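Local coordinates for protein alginate lyase (Bacteroides ovatus, PDB 3NNB) that probably cleaves the polysaccharide alginate by beta-elimination, and is built largely of helices, at residues P46-D50 and K139-N143; D62-P68 and H145-T151; F171-I175 and M195-F199; D227-T231 and L242-I247. One frame throughout, in Å; residues are numbered along the deposited sequence.

Contacts 1 and 2 join loops and short strands toward one side of the molecule, while contacts 3 and 4 each pair neighbouring antiparallel helices of the interior: 171-180 with 189-208, and 221-236 with 240-258. Contact 1 is partly buried and holds by van der Waals packing and one bridging water. Contact 2 is buried and mostly polar, with many hydrogen bonds. Contact 3 is entirely apolar and rich in aromatic rings. Contact 4 mixes threonines with aliphatic side chains. Loop 139-143 runs on to strand 148-151 of contact 2. Its N143 ND2 lies 2.7 Å from D62 OD1 of contact 2, and its M142 O 2.8 Å from W198 NE1 of contact 3. Contacts 3 and 4 touch through T172 and Q229.

Contact 1. Residues P46-D50 and K139-N143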
loop_
_atom_site.group_PDB
_atom_site.type_symbol
_atom_site.label_atom_id
_atom_site.label_comp_id
_atom_site.label_asym_id
_atom_site.label_seq_id
_atom_site.Cartn_x
_atom_site.Cartn_y
_atom_site.Cartn_z
ATOM N N PRO A 46 -1.101 5.019 18.722
ATOM C CA PRO A 46 -0.275 3.899 19.173
ATOM C C PRO A 46 1.213 4.111 18.857
ATOM O O PRO A 46 1.598 5.077 18.210
ATOM C CB PRO A 46 -0.820 2.733 18.354
ATOM C CG PRO A 46 -1.116 3.370 17.025
ATOM C CD PRO A 46 -1.650 4.759 17.370
ATOM N N SER A 47 2.035 3.156 19.266
ATOM C CA SER A 47 3.462 3.164 18.959
ATOM C C SER A 47 4.015 1.766 19.040
ATOM O O SER A 47 3.368 0.851 19.565
ATOM C CB SER A 47 4.258 4.074 19.891
ATOM O OG SER A 47 4.526 3.453 21.159
ATOM N N VAL A 48 5.254 1.616 18.544
ATOM C CA VAL A 48 5.965 0.358 18.677
ATOM C C VAL A 48 6.286 -0.003 20.157
ATOM O O VAL A 48 6.715 -1.113 20.432
ATOM C CB VAL A 48 7.274 0.332 17.862
ATOM C CG1 VAL A 48 6.954 0.481 16.340
ATOM C CG2 VAL A 48 8.328 1.382 18.387
HETATM N N MSE A 49 6.064 0.902 21.087
HETATM C CA MSE A 49 6.239 0.597 22.512
HETATM C C MSE A 49 5.088 -0.173 23.099
HETATM O O MSE A 49 5.174 -0.675 24.245
HETATM C CB MSE A 49 6.491 1.878 23.301
HETATM C CG MSE A 49 7.572 2.771 22.708
HETATM SE SE MSE A 49 9.294 1.914 22.348
HETATM C CE MSE A 49 9.949 2.006 24.214
ATOM N N ASP A 50 3.996 -0.334 22.360
ATOM C CA ASP A 50 2.807 -0.944 22.943
ATOM C C ASP A 50 2.890 -2.464 22.999
ATOM O O ASP A 50 2.241 -3.087 23.845
ATOM C CB ASP A 50 1.550 -0.545 22.170
ATOM C CG ASP A 50 1.221 0.914 22.303
ATOM O OD1 ASP A 50 1.691 1.548 23.252
ATOM O OD2 ASP A 50 0.499 1.439 21.429
ATOM N N LYS A 139 10.623 9.036 23.088
ATOM C CA LYS A 139 10.131 8.013 23.992
ATOM C C LYS A 139 9.438 6.875 23.263
ATOM O O LYS A 139 9.327 5.779 23.805
ATOM C CB LYS A 139 9.187 8.612 25.054
ATOM C CG LYS A 139 9.938 9.425 26.132
ATOM C CD LYS A 139 8.972 9.853 27.249
ATOM C CE LYS A 139 9.461 11.083 28.022
ATOM N NZ LYS A 139 8.419 11.554 29.017
ATOM N N THR A 140 8.901 7.145 22.077
ATOM C CA THR A 140 7.974 6.191 21.458
ATOM C C THR A 140 8.285 5.858 19.975
ATOM O O THR A 140 7.651 4.976 19.389
ATOM C CB THR A 140 6.523 6.664 21.507
ATOM O OG1 THR A 140 6.399 7.967 20.910
ATOM C CG2 THR A 140 5.977 6.654 22.942
ATOM N N LYS A 141 9.279 6.501 19.379
ATOM C CA LYS A 141 9.405 6.414 17.932
ATOM C C LYS A 141 9.894 5.054 17.418
ATOM O O LYS A 141 10.625 4.318 18.082
ATOM C CB LYS A 141 10.336 7.470 17.391
ATOM C CG LYS A 141 11.775 7.282 17.794
ATOM C CD LYS A 141 12.630 8.375 17.212
ATOM C CE LYS A 141 14.051 8.286 17.692
ATOM N NZ LYS A 141 14.751 9.562 17.335
HETATM N N MSE A 142 9.452 4.760 16.208
HETATM C CA MSE A 142 9.908 3.581 15.476
HETATM C C MSE A 142 11.232 3.895 14.776
HETATM O O MSE A 142 11.334 4.875 14.070
HETATM C CB MSE A 142 8.870 3.139 14.456
HETATM C CG MSE A 142 9.310 1.985 13.593
HETATM SE SE MSE A 142 7.985 1.469 12.278
HETATM C CE MSE A 142 9.178 0.740 10.938
ATOM N N ASN A 143 12.243 3.057 14.978
ATOM C CA ASN A 143 13.498 3.185 14.217
ATOM C C ASN A 143 13.262 2.976 12.727
ATOM O O ASN A 143 12.406 2.173 12.338
ATOM C CB ASN A 143 14.569 2.274 14.780
ATOM C CG ASN A 143 14.951 2.633 16.185
ATOM O OD1 ASN A 143 14.929 3.808 16.558
ATOM N ND2 ASN A 143 15.315 1.620 16.983
HETATM O O HOH W 1 6.269 4.019 17.176
#
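P46 leads into the turn and makes no contact with 139-143. S47 starts a type I beta turn that ends at D50, closed by D50 N to S47 O at 3.1 Å. Two side chains brace it. S47 OG accepts from M49 N at 3.0 Å, which makes an ST turn, and D50 OD2 accepts from S47 N at 3.2 Å. S47 CB also rests 3.5 Å from T140 O. V48 points toward the other loop. Its CG2 lies 3.7 Å from K141 O, and its CG1 packs 3.8 Å from M142 CB. No direct hydrogen bond joins the two segments. Instead water 1 accepts from V48 N at 2.9 Å and donates to T140 O at 2.8 Å. M49, a selenomethionine, sets CG 3.7 Å from both K139 O and T140 CA. D50 does not reach across; its OD2 forms a salt bridge with K100. T140 OG1 is held by V133 O of helix 121-136, whose W134 also touches V48 and M142. The contact thus packs an ST turn, at the start of a type I beta turn, on the loop between helix 121-136 and strand 148-151.

Contact 2. Residues D62-P68 and H145-T151; sequences DYMSMGP and HLTYGQT
Only two short strands make up this parallel sheet, and the second is kinked; it sits in a largely helical protein, beside the alpha/alpha toroid expected for this family. Residues 62-67 are extended, with a weakly bonded strand at 64-66, and P68 turns away from that conformation (phi/psi -65/-27). Segment 145-151 first makes a type I beta turn from L146 to G149, closed by G149 N to L146 O at 3.1 Å. It then turns a corner at G149 and Q150 (Q150 phi/psi 48/51). M66 pairs with T151, CA to CA 4.8 Å. S65 N donates to Y148 O at 3.3 Å, and G67 N to T151 O at 2.9 Å. S65 (chi1 p) accepts at OG from Q150 N at 2.8 Å; this OG and NE2 of Q150 (chi1 m, chi2 t) also bond to D167. T151 (chi1 p) gives OG1 to S65 O at 2.8 Å, beside a weak bond from T151 N to S65 O at 2.9 Å. Y63 (chi1 t) sets CD2 4.1 Å from L146 CD2, and its OH reaches D167. Waters bridge Y63 N to H145 O and Y63 O to Y148 N. A citrate, probably from the crystallisation liquor, lies about 5 Å from the Q150 side chain and may mark a pocket. D62 (chi1 m) bonds through OD2 to S57. H145 (chi1 p, chi2 86°) donates from NE2 to D62 OD1 at 2.8 Å.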
loop_
_atom_site.group_PDB
_atom_site.type_symbol
_atom_site.label_atom_id
_atom_site.label_comp_id
_atom_site.label_asym_id
_atom_site.label_seq_id
_atom_site.Cartn_x
_atom_site.Cartn_y
_atom_site.Cartn_z
ATOM N N ASP A 62 12.615 -0.915 17.807
ATOM C CA ASP A 62 12.614 -1.655 16.580
ATOM C C ASP A 62 11.246 -2.267 16.284
ATOM O O ASP A 62 10.674 -3.015 17.093
ATOM C CB ASP A 62 13.679 -2.754 16.580
ATOM C CG ASP A 62 15.113 -2.210 16.535
ATOM O OD1 ASP A 62 15.333 -1.015 16.234
ATOM O OD2 ASP A 62 16.025 -3.037 16.775
ATOM N N TYR A 63 10.760 -1.978 15.074
ATOM C CA TYR A 63 9.553 -2.593 14.558
ATOM C C TYR A 63 9.682 -4.113 14.544
ATOM O O TYR A 63 10.695 -4.638 14.120
ATOM C CB TYR A 63 9.225 -2.067 13.148
ATOM C CG TYR A 63 7.984 -2.665 12.525
ATOM C CD1 TYR A 63 6.719 -2.163 12.780
ATOM C CD2 TYR A 63 8.103 -3.730 11.675
ATOM C CE1 TYR A 63 5.606 -2.710 12.187
ATOM C CE2 TYR A 63 6.980 -4.303 11.068
ATOM C CZ TYR A 63 5.740 -3.792 11.329
ATOM O OH TYR A 63 4.629 -4.355 10.726
HETATM N N MSE A 64 8.639 -4.782 15.000
HETATM C CA MSE A 64 8.596 -6.234 14.993
HETATM C C MSE A 64 7.230 -6.650 14.579
HETATM O O MSE A 64 6.222 -6.195 15.155
HETATM C CB MSE A 64 8.929 -6.803 16.393
HETATM C CG MSE A 64 9.069 -8.323 16.372
HETATM SE SE MSE A 64 9.278 -8.986 18.182
HETATM C CE MSE A 64 9.244 -10.911 17.743
ATOM N N SER A 65 7.184 -7.550 13.605
ATOM C CA SER A 65 5.905 -8.197 13.250
ATOM C C SER A 65 6.135 -9.679 12.994
ATOM O O SER A 65 7.280 -10.127 12.973
ATOM C CB SER A 65 5.286 -7.571 11.991
ATOM O OG SER A 65 6.116 -7.748 10.864
HETATM N N MSE A 66 5.037 -10.411 12.830
HETATM C CA MSE A 66 5.060 -11.854 12.557
HETATM C C MSE A 66 4.549 -12.144 11.152
HETATM O O MSE A 66 3.577 -11.522 10.703
HETATM C CB MSE A 66 4.127 -12.574 13.541
HETATM C CG MSE A 66 4.251 -14.095 13.497
HETATM SE SE MSE A 66 2.841 -14.909 14.596
HETATM C CE MSE A 66 1.561 -15.025 13.235
ATOM N N GLY A 67 5.162 -13.095 10.461
ATOM C CA GLY A 67 4.653 -13.535 9.163
ATOM C C GLY A 67 3.181 -13.936 9.316
ATOM O O GLY A 67 2.861 -14.840 10.118
ATOM N N PRO A 68 2.261 -13.279 8.591
ATOM C CA PRO A 68 0.845 -13.481 8.932
ATOM C C PRO A 68 0.311 -14.886 8.710
ATOM O O PRO A 68 -0.630 -15.272 9.383
ATOM C CB PRO A 68 0.121 -12.527 8.001
ATOM C CG PRO A 68 1.062 -11.464 7.843
ATOM C CD PRO A 68 2.418 -12.079 7.759
ATOM N N HIS A 145 13.938 1.221 10.074
ATOM C CA HIS A 145 14.355 -0.036 9.449
ATOM C C HIS A 145 13.359 -1.124 9.796
ATOM O O HIS A 145 12.577 -0.991 10.719
ATOM C CB HIS A 145 15.740 -0.461 9.911
ATOM C CG HIS A 145 15.797 -0.882 11.342
ATOM N ND1 HIS A 145 15.509 -2.176 11.753
ATOM C CD2 HIS A 145 16.105 -0.187 12.457
ATOM C CE1 HIS A 145 15.648 -2.250 13.060
ATOM N NE2 HIS A 145 15.994 -1.059 13.512
ATOM N N LEU A 146 13.396 -2.207 9.027
ATOM C CA LEU A 146 12.519 -3.349 9.244
ATOM C C LEU A 146 13.360 -4.644 9.331
ATOM O O LEU A 146 12.981 -5.691 8.824
ATOM C CB LEU A 146 11.441 -3.421 8.136
ATOM C CG LEU A 146 10.282 -2.419 8.338
ATOM C CD1 LEU A 146 10.664 -1.114 7.659
ATOM C CD2 LEU A 146 8.993 -2.937 7.764
ATOM N N THR A 147 14.473 -4.599 10.080
ATOM C CA THR A 147 15.267 -5.788 10.328
ATOM C C THR A 147 14.453 -6.911 10.960
ATOM O O THR A 147 14.720 -8.100 10.687
ATOM C CB THR A 147 16.522 -5.431 11.167
ATOM O OG1 THR A 147 17.255 -4.458 10.429
ATOM C CG2 THR A 147 17.402 -6.695 11.424
ATOM N N TYR A 148 13.439 -6.551 11.761
ATOM C CA TYR A 148 12.623 -7.549 12.456
ATOM C C TYR A 148 11.187 -7.603 11.935
ATOM O O TYR A 148 10.289 -7.988 12.648
ATOM C CB TYR A 148 12.719 -7.360 13.967
ATOM C CG TYR A 148 14.160 -7.567 14.438
ATOM C CD1 TYR A 148 14.650 -8.859 14.648
ATOM C CD2 TYR A 148 15.035 -6.501 14.592
ATOM C CE1 TYR A 148 15.984 -9.068 15.019
ATOM C CE2 TYR A 148 16.349 -6.707 14.942
ATOM C CZ TYR A 148 16.821 -7.996 15.187
ATOM O OH TYR A 148 18.169 -8.207 15.537
ATOM N N GLY A 149 11.002 -7.178 10.675
ATOM C CA GLY A 149 9.716 -7.321 9.990
ATOM C C GLY A 149 9.473 -8.780 9.638
ATOM O O GLY A 149 10.332 -9.434 9.045
ATOM N N GLN A 150 8.278 -9.256 9.953
ATOM C CA GLN A 150 7.867 -10.648 9.686
ATOM C C GLN A 150 8.847 -11.731 10.110
ATOM O O GLN A 150 9.239 -12.629 9.340
ATOM C CB GLN A 150 7.393 -10.832 8.245
ATOM C CG GLN A 150 6.151 -10.051 7.954
ATOM C CD GLN A 150 5.502 -10.430 6.650
ATOM O OE1 GLN A 150 5.632 -11.582 6.178
ATOM N NE2 GLN A 150 4.784 -9.472 6.049
ATOM N N THR A 151 9.248 -11.607 11.369
ATOM C CA THR A 151 9.788 -12.740 12.145
ATOM C C THR A 151 8.806 -13.885 12.153
ATOM O O THR A 151 7.587 -13.693 11.996
ATOM C CB THR A 151 10.048 -12.340 13.629
ATOM O OG1 THR A 151 8.809 -12.111 14.326
ATOM C CG2 THR A 151 11.003 -11.130 13.750
HETATM O O HOH W 2 12.353 -0.351 13.378
HETATM O O HOH W 3 12.893 -3.900 12.766
#

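Contact 3. Residues F171-I175 and M195-F199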
loop_
_atom_site.group_PDB
_atom_site.type_symbol
_atom_site.label_atom_id
_atom_site.label_comp_id
_atom_site.label_asym_id
_atom_site.label_seq_id
_atom_site.Cartn_x
_atom_site.Cartn_y
_atom_site.Cartn_z
ATOM N N PHE A 171 2.597 3.364 3.477
ATOM C CA PHE A 171 3.307 4.622 3.593
ATOM C C PHE A 171 3.357 5.354 2.248
ATOM O O PHE A 171 3.492 6.583 2.198
ATOM C CB PHE A 171 4.717 4.412 4.138
ATOM C CG PHE A 171 4.796 4.097 5.601
ATOM C CD1 PHE A 171 3.680 3.916 6.421
ATOM C CD2 PHE A 171 6.052 3.936 6.167
ATOM C CE1 PHE A 171 3.837 3.635 7.795
ATOM C CE2 PHE A 171 6.187 3.657 7.507
ATOM C CZ PHE A 171 5.076 3.509 8.320
ATOM N N THR A 172 3.226 4.616 1.151
ATOM C CA THR A 172 3.193 5.240 -0.183
ATOM C C THR A 172 2.046 6.236 -0.286
ATOM O O THR A 172 2.228 7.378 -0.750
ATOM C CB THR A 172 3.144 4.203 -1.311
ATOM O OG1 THR A 172 1.968 3.390 -1.190
ATOM C CG2 THR A 172 4.479 3.382 -1.357
ATOM N N GLU A 173 0.879 5.834 0.191
ATOM C CA GLU A 173 -0.297 6.662 0.235
ATOM C C GLU A 173 -0.247 7.695 1.368
ATOM O O GLU A 173 -0.602 8.852 1.174
ATOM C CB GLU A 173 -1.547 5.766 0.393
ATOM C CG GLU A 173 -2.813 6.507 0.418
ATOM C CD GLU A 173 -4.062 5.601 0.379
ATOM O OE1 GLU A 173 -3.898 4.383 0.539
ATOM O OE2 GLU A 173 -5.181 6.177 0.262
HETATM N N MSE A 174 0.209 7.270 2.555
HETATM C CA MSE A 174 0.371 8.185 3.674
HETATM C C MSE A 174 1.185 9.433 3.325
HETATM O O MSE A 174 0.869 10.526 3.755
HETATM C CB MSE A 174 1.017 7.457 4.848
HETATM C CG MSE A 174 0.909 8.236 6.122
HETATM SE SE MSE A 174 1.923 7.484 7.594
HETATM C CE MSE A 174 3.641 7.950 6.927
ATOM N N ILE A 175 2.223 9.248 2.514
ATOM C CA ILE A 175 3.075 10.357 2.116
ATOM C C ILE A 175 2.237 11.387 1.340
ATOM O O ILE A 175 2.382 12.591 1.569
ATOM C CB ILE A 175 4.275 9.889 1.288
ATOM C CG1 ILE A 175 5.354 9.341 2.248
ATOM C CG2 ILE A 175 4.795 11.044 0.378
ATOM C CD1 ILE A 175 6.454 8.499 1.527
HETATM N N MSE A 195 9.989 14.079 9.278
HETATM C CA MSE A 195 9.448 13.008 8.449
HETATM C C MSE A 195 10.361 12.680 7.246
HETATM O O MSE A 195 10.602 11.503 6.906
HETATM C CB MSE A 195 8.030 13.355 8.000
HETATM C CG MSE A 195 7.013 13.353 9.139
HETATM SE SE MSE A 195 6.941 11.761 10.214
HETATM C CE MSE A 195 6.777 10.452 8.784
ATOM N N LYS A 196 10.851 13.709 6.567
ATOM C CA LYS A 196 11.769 13.482 5.440
ATOM C C LYS A 196 13.062 12.812 5.927
ATOM O O LYS A 196 13.611 11.955 5.235
ATOM C CB LYS A 196 12.073 14.784 4.720
ATOM C CG LYS A 196 10.878 15.293 3.952
ATOM C CD LYS A 196 11.112 16.679 3.328
ATOM C CE LYS A 196 12.014 16.644 2.100
ATOM N NZ LYS A 196 13.456 16.520 2.458
ATOM N N GLU A 197 13.544 13.186 7.112
ATOM C CA GLU A 197 14.757 12.568 7.684
ATOM C C GLU A 197 14.520 11.089 8.014
ATOM O O GLU A 197 15.365 10.254 7.749
ATOM C CB GLU A 197 15.258 13.336 8.913
ATOM C CG GLU A 197 15.981 14.647 8.536
ATOM C CD GLU A 197 16.486 15.458 9.723
ATOM O OE1 GLU A 197 16.234 15.072 10.873
ATOM O OE2 GLU A 197 17.144 16.490 9.485
ATOM N N TRP A 198 13.347 10.768 8.567
ATOM C CA TRP A 198 13.002 9.357 8.831
ATOM C C TRP A 198 12.992 8.540 7.537
ATOM O O TRP A 198 13.631 7.481 7.457
ATOM C CB TRP A 198 11.655 9.252 9.548
ATOM C CG TRP A 198 11.388 7.893 10.125
ATOM C CD1 TRP A 198 11.595 7.515 11.428
ATOM C CD2 TRP A 198 10.809 6.762 9.471
ATOM N NE1 TRP A 198 11.232 6.228 11.606
ATOM C CE2 TRP A 198 10.734 5.732 10.433
ATOM C CE3 TRP A 198 10.330 6.521 8.189
ATOM C CZ2 TRP A 198 10.234 4.487 10.147
ATOM C CZ3 TRP A 198 9.829 5.280 7.907
ATOM C CH2 TRP A 198 9.782 4.275 8.889
ATOM N N PHE A 199 12.309 9.044 6.499
ATOM C CA PHE A 199 12.221 8.323 5.237
ATOM C C PHE A 199 13.599 8.280 4.557
ATOM O O PHE A 199 13.882 7.352 3.840
ATOM C CB PHE A 199 11.135 8.915 4.321
ATOM C CG PHE A 199 9.770 8.354 4.608
ATOM C CD1 PHE A 199 9.403 7.101 4.097
ATOM C CD2 PHE A 199 8.880 9.013 5.487
ATOM C CE1 PHE A 199 8.192 6.549 4.397
ATOM C CE2 PHE A 199 7.668 8.435 5.784
ATOM C CZ PHE A 199 7.321 7.197 5.238
#
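F199 and F171 carry most of this contact, with I175 next. F199 of helix 189-208 points its CA-to-CB bond toward helix 171-180. I175 CD1 sits over one face of the F199 ring, 4.1 Å from the ring centroid, in a CH-pi contact. The selenomethionine M174 meets the ring edge, with its CE 4.1 Å from F199 CZ. F171 CD2 lies 3.6 Å from F199 CZ. These two rings meet obliquely, with planes at 74° and centroids 5.7 Å apart. The segments run nearly antiparallel, at 156°, as successive helices do in the alpha/alpha toroid expected for this family. Their axes approach only to 13.3 Å, so large side chains must fill the gap. F171 also meets W198, whose CH2 lies at the edge of the F171 ring, 3.9 Å from F171 CE2. The indole NE1 of W198 bonds to M142 O. Y233 of helix 221-236 touches F171, I175 and F199. M174 CE also reaches M195 CE at 4.4 Å.

Contact 4. Residues D227-T231 and L242-I247; sequences DVQLT and LAMKTI
Two helical segments, 227-231 and 242-247, run antiparallel at 158° (signed crossing angle -158°), with axes 9.2 Å apart at closest approach. Backbone angles are regular alpha-helical throughout. T231 and A243 are nearest, CA to CA 4.4 Å, so the helices are tightest there. Both threonines take chi1 m and turn their hydroxyls back on their own helix. T231 OG1 donates to D227 O at 2.8 Å, and T246 OG1 donates to L242 O at 2.8 Å. The methyl CG2 of T246 then lies across the interface, 3.2 Å from T231 OG1 and 3.6 Å from D227 O. T231 CG2 rests 3.8 Å from A243 CB. I247 points sideways, and its chi1 m, chi2 t rotamer brings CD1 to 3.7 Å from T231 CG2. L230 (chi1 t, chi2 p) sets CD2 3.7 Å from T246 OG1 and 4.2 Å from CD1 of L242, which has the same t, p rotamer. V203 of helix 189-208 touches both leucines. D227 (chi1 m) forms a salt bridge through OD2 with R254. The same OD2 accepts from water 4 at 2.7 Å, which also donates to T246 O at 2.8 Å. No direct hydrogen bond crosses between the segments. A short connection joins helix 221-236 to helix 240-258, giving an antiparallel alpha-hairpin, the repeating unit of the alpha/alpha toroid expected for this lyase family.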
loop_
_atom_site.group_PDB
_atom_site.type_symbol
_atom_site.label_atom_id
_atom_site.label_comp_id
_atom_site.label_asym_id
_atom_site.label_seq_id
_atom_site.Cartn_x
_atom_site.Cartn_y
_atom_site.Cartn_z
ATOM N N ASP A 227 9.991 -2.036 -5.360
ATOM C CA ASP A 227 10.367 -0.948 -6.281
ATOM C C ASP A 227 9.430 0.251 -6.141
ATOM O O ASP A 227 9.858 1.395 -6.183
ATOM C CB ASP A 227 10.372 -1.416 -7.727
ATOM C CG ASP A 227 11.587 -2.241 -8.084
ATOM O OD1 ASP A 227 12.442 -2.523 -7.222
ATOM O OD2 ASP A 227 11.691 -2.629 -9.274
ATOM N N VAL A 228 8.119 -0.008 -6.044
ATOM C CA VAL A 228 7.165 1.093 -5.847
ATOM C C VAL A 228 7.475 1.903 -4.588
ATOM O O VAL A 228 7.487 3.137 -4.611
ATOM C CB VAL A 228 5.672 0.615 -5.827
ATOM C CG1 VAL A 228 4.728 1.801 -5.748
ATOM C CG2 VAL A 228 5.367 -0.211 -7.077
ATOM N N GLN A 229 7.739 1.195 -3.499
ATOM C CA GLN A 229 7.999 1.865 -2.234
ATOM C C GLN A 229 9.315 2.631 -2.344
ATOM O O GLN A 229 9.383 3.786 -1.965
ATOM C CB GLN A 229 8.128 0.821 -1.109
ATOM C CG GLN A 229 6.867 0.044 -0.792
ATOM C CD GLN A 229 6.964 -0.635 0.572
ATOM O OE1 GLN A 229 6.953 0.048 1.607
ATOM N NE2 GLN A 229 7.020 -1.986 0.587
ATOM N N LEU A 230 10.360 2.005 -2.897
ATOM C CA LEU A 230 11.648 2.716 -3.032
ATOM C C LEU A 230 11.458 4.022 -3.835
ATOM O O LEU A 230 11.975 5.097 -3.475
ATOM C CB LEU A 230 12.702 1.820 -3.678
ATOM C CG LEU A 230 14.124 2.411 -3.711
ATOM C CD1 LEU A 230 14.722 2.431 -2.296
ATOM C CD2 LEU A 230 14.997 1.574 -4.690
ATOM N N THR A 231 10.671 3.929 -4.901
ATOM C CA THR A 231 10.435 5.072 -5.801
ATOM C C THR A 231 9.705 6.184 -5.052
ATOM O O THR A 231 10.118 7.343 -5.079
ATOM C CB THR A 231 9.696 4.643 -7.035
ATOM O OG1 THR A 231 10.469 3.660 -7.732
ATOM C CG2 THR A 231 9.468 5.847 -7.995
ATOM N N LEU A 242 17.225 8.564 -7.966
ATOM C CA LEU A 242 16.986 7.182 -7.575
ATOM C C LEU A 242 15.596 6.738 -8.040
ATOM O O LEU A 242 15.429 5.602 -8.472
ATOM C CB LEU A 242 17.075 7.000 -6.047
ATOM C CG LEU A 242 16.815 5.602 -5.462
ATOM C CD1 LEU A 242 17.665 4.459 -6.055
ATOM C CD2 LEU A 242 17.041 5.632 -3.901
ATOM N N ALA A 243 14.604 7.612 -7.915
ATOM C CA ALA A 243 13.249 7.321 -8.389
ATOM C C ALA A 243 13.253 7.069 -9.889
ATOM O O ALA A 243 12.696 6.069 -10.355
ATOM C CB ALA A 243 12.278 8.452 -8.049
HETATM N N MSE A 244 13.920 7.956 -10.649
HETATM C CA MSE A 244 14.011 7.797 -12.110
HETATM C C MSE A 244 14.658 6.461 -12.514
HETATM O O MSE A 244 14.145 5.757 -13.409
HETATM C CB MSE A 244 14.766 9.001 -12.718
HETATM C CG MSE A 244 14.610 9.173 -14.207
HETATM SE SE MSE A 244 12.820 9.742 -14.692
HETATM C CE MSE A 244 12.806 11.528 -13.929
ATOM N N LYS A 245 15.752 6.108 -11.864
ATOM C CA LYS A 245 16.448 4.863 -12.150
ATOM C C LYS A 245 15.537 3.655 -11.912
ATOM O O LYS A 245 15.479 2.747 -12.719
ATOM C CB LYS A 245 17.703 4.732 -11.300
ATOM C CG LYS A 245 18.323 3.351 -11.326
ATOM C CD LYS A 245 19.487 3.253 -10.345
ATOM C CE LYS A 245 20.382 2.063 -10.663
ATOM N NZ LYS A 245 19.702 0.753 -10.435
ATOM N N THR A 246 14.850 3.657 -10.770
ATOM C CA THR A 246 14.001 2.539 -10.366
ATOM C C THR A 246 12.836 2.405 -11.358
ATOM O O THR A 246 12.462 1.306 -11.762
ATOM C CB THR A 246 13.522 2.734 -8.910
ATOM O OG1 THR A 246 14.663 2.950 -8.080
ATOM C CG2 THR A 246 12.747 1.489 -8.402
ATOM N N ILE A 247 12.285 3.535 -11.761
ATOM C CA ILE A 247 11.211 3.555 -12.786
ATOM C C ILE A 247 11.684 3.004 -14.122
ATOM O O ILE A 247 11.020 2.168 -14.748
ATOM C CB ILE A 247 10.631 4.966 -12.954
ATOM C CG1 ILE A 247 9.854 5.375 -11.674
ATOM C CG2 ILE A 247 9.689 5.054 -14.188
ATOM C CD1 ILE A 247 9.479 6.861 -11.574
HETATM O O HOH W 4 13.257 -1.244 -11.020
#